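Local coordinates for protein OR486 (Synthetic construct, PDB 4R80) that has no known natural function, being a de novo designed protein made to adopt the cystatin fold, one helix packed on a curved antiparallel sheet, at residues A[7-10]-A[11-15]. Numbering follows the deposited sequence.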
ATOM      1  N   GLU A   7       3.754 -10.581   8.125  1.00 17.90           N
ATOM      2  CA  GLU A   7       2.607 -10.395   7.244  1.00 16.74           C
ATOM      3  C   GLU A   7       2.416  -8.931   6.869  1.00 21.73           C
ATOM      4  O   GLU A   7       2.005  -8.620   5.753  1.00 15.35           O
ATOM      5  CB  GLU A   7       1.330 -10.964   7.873  1.00 24.91           C
ATOM      6  CG  GLU A   7       1.338 -12.478   8.043  1.00 36.46           C
ATOM      7  CD  GLU A   7       0.014 -13.014   8.557  1.00 42.23           C
ATOM      8  OE1 GLU A   7      -0.903 -12.204   8.795  1.00 31.93           O
ATOM      9  OE2 GLU A   7      -0.110 -14.243   8.732  1.00 33.39           O
ATOM     10  N   LYS A   8       2.706  -8.035   7.808  1.00 20.12           N
ATOM     11  CA  LYS A   8       2.646  -6.606   7.533  1.00 22.09           C
ATOM     12  C   LYS A   8       3.731  -6.206   6.543  1.00 15.05           C
ATOM     13  O   LYS A   8       3.525  -5.335   5.701  1.00 14.11           O
ATOM     14  CB  LYS A   8       2.787  -5.781   8.815  1.00 16.56           C
ATOM     15  CG  LYS A   8       1.595  -5.840   9.749  1.00 13.03           C
ATOM     16  CD  LYS A   8       1.891  -5.079  11.031  1.00 17.67           C
ATOM     17  CE  LYS A   8       0.619  -4.727  11.776  1.00 21.28           C
ATOM     18  NZ  LYS A   8       0.909  -3.992  13.036  1.00 25.19           N
ATOM     19  N   ARG A   9       4.890  -6.843   6.657  1.00 10.74           N
ATOM     20  CA  ARG A   9       6.010  -6.548   5.771  1.00 17.60           C
ATOM     21  C   ARG A   9       5.717  -6.952   4.327  1.00 14.92           C
ATOM     22  O   ARG A   9       5.955  -6.178   3.398  1.00  8.90           O
ATOM     23  CB  ARG A   9       7.291  -7.212   6.288  1.00 21.09           C
ATOM     24  CG  ARG A   9       8.526  -6.931   5.452  1.00 27.78           C
ATOM     25  CD  ARG A   9       9.600  -7.979   5.694  1.00 26.00           C
ATOM     26  NE  ARG A   9       9.189  -9.304   5.244  1.00 34.55           N
ATOM     27  CZ  ARG A   9       9.293  -9.735   3.991  1.00 43.72           C
ATOM     28  NH1 ARG A   9       9.793  -8.943   3.053  1.00 40.25           N
ATOM     29  NH2 ARG A   9       8.894 -10.960   3.676  1.00 40.71           N
ATOM     30  N   ARG A  10       5.194  -8.161   4.147  1.00 14.08           N
ATOM     31  CA  ARG A  10       4.841  -8.658   2.821  1.00 14.69           C
ATOM     32  C   ARG A  10       3.713  -7.836   2.192  1.00 11.68           C
ATOM     33  O   ARG A  10       3.778  -7.473   1.015  1.00 12.65           O
ATOM     34  CB  ARG A  10       4.451 -10.137   2.890  1.00 18.24           C
ATOM     35  CG  ARG A  10       5.603 -11.073   3.230  1.00 17.57           C
ATOM     36  CD  ARG A  10       5.133 -12.519   3.374  1.00 17.44           C
ATOM     37  NE  ARG A  10       4.511 -13.043   2.160  1.00 21.95           N
ATOM     38  CZ  ARG A  10       4.013 -14.268   2.049  1.00 24.65           C
ATOM     39  NH1 ARG A  10       4.055 -15.108   3.075  1.00 24.72           N
ATOM     40  NH2 ARG A  10       3.458 -14.650   0.905  1.00 21.79           N
ATOM     41  N   ALA A  11       2.688  -7.537   2.985  1.00  9.90           N
ATOM     42  CA  ALA A  11       1.543  -6.776   2.497  1.00 18.91           C
ATOM     43  C   ALA A  11       1.965  -5.374   2.091  1.00 15.03           C
ATOM     44  O   ALA A  11       1.475  -4.836   1.099  1.00 12.19           O
ATOM     45  CB  ALA A  11       0.448  -6.715   3.552  1.00 15.11           C
ATOM     46  N   LYS A  12       2.879  -4.788   2.856  1.00  7.37           N
ATOM     47  CA  LYS A  12       3.378  -3.454   2.548  1.00 13.14           C
ATOM     48  C   LYS A  12       4.163  -3.452   1.241  1.00 14.33           C
ATOM     49  O   LYS A  12       4.040  -2.528   0.436  1.00 11.73           O
ATOM     50  CB  LYS A  12       4.261  -2.924   3.678  1.00 12.35           C
ATOM     51  CG  LYS A  12       4.747  -1.499   3.454  1.00 22.32           C
ATOM     52  CD  LYS A  12       5.722  -1.057   4.535  1.00 34.72           C
ATOM     53  CE  LYS A  12       7.108  -1.627   4.288  1.00 32.92           C
ATOM     54  NZ  LYS A  12       7.681  -1.126   3.007  1.00 33.62           N
ATOM     55  N   GLN A  13       4.963  -4.493   1.030  1.00 12.02           N
ATOM     56  CA  GLN A  13       5.776  -4.600  -0.177  1.00 15.49           C
ATOM     57  C   GLN A  13       4.938  -4.916  -1.413  1.00 12.04           C
ATOM     58  O   GLN A  13       5.220  -4.417  -2.503  1.00 14.24           O
ATOM     59  CB  GLN A  13       6.870  -5.654   0.005  1.00 18.78           C
ATOM     60  CG  GLN A  13       7.941  -5.260   1.010  1.00 24.78           C
ATOM     61  CD  GLN A  13       9.023  -6.312   1.155  1.00 28.44           C
ATOM     62  OE1 GLN A  13       8.977  -7.360   0.511  1.00 44.53           O
ATOM     63  NE2 GLN A  13      10.004  -6.037   2.007  1.00 16.03           N
ATOM     64  N   VAL A  14       3.905  -5.734  -1.239  1.00 10.69           N
ATOM     65  CA  VAL A  14       2.980  -6.036  -2.325  1.00 12.61           C
ATOM     66  C   VAL A  14       2.254  -4.754  -2.702  1.00 12.43           C
ATOM     67  O   VAL A  14       2.076  -4.441  -3.880  1.00 15.82           O
ATOM     68  CB  VAL A  14       1.951  -7.110  -1.914  1.00 10.36           C
ATOM     69  CG1 VAL A  14       0.789  -7.150  -2.898  1.00 13.75           C
ATOM     70  CG2 VAL A  14       2.616  -8.474  -1.814  1.00 15.35           C
ATOM     71  N   ALA A  15       1.854  -4.012  -1.679  1.00 15.19           N
ATOM     72  CA  ALA A  15       1.154  -2.750  -1.855  1.00 12.78           C
ATOM     73  C   ALA A  15       2.035  -1.695  -2.515  1.00 12.82           C
ATOM     74  O   ALA A  15       1.599  -0.996  -3.429  1.00 10.73           O
ATOM     75  CB  ALA A  15       0.671  -2.251  -0.513  1.00 12.26           C
TER
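The carbonyl oxygen of Arg-10 receives the shortest of the four backbone bonds that join 7-10 to 11-15, a fairly straight one from the backbone N of Val-14 to Arg-10 O at 2.8 Å. The side chain of Val-14 also reaches the same oxygen: its CG2, set beside its own backbone N while CG1 lies anti to it (chi1 165°), comes within 3.2 Å of Arg-10 O. Three more i to i+4 bonds repeat the pattern, from Ala-11 N to Glu-7 O, Lys-12 N to Lys-8 O and Gln-13 N to Arg-9 O.

On the outer surface, Arg-9 and Gln-13 meet one turn apart. The Arg-9 chain bends at chi3 (65°), which brings NH1 back to the Gln-13 amide group, whose plane stands 80° from that of the guanidinium. Arg-10 turns elsewhere, its NH2 hydrogen-bonding to Asn-64 O in the turn between strands 51-62 and 65-76. Inward, the small methyl of Ala-11 touches Phe-66, Val-59 and Ile-40, while Ala-15 meets Val-57, Val-59 and Val-42, which probably lets the helix sit close to the strands. With Arg-9 and Gln-13 on its exposed face and Ala-11 and Ala-15 against the strands, this is an amphipathic helix lying across the antiparallel sheet, as in the cystatin fold.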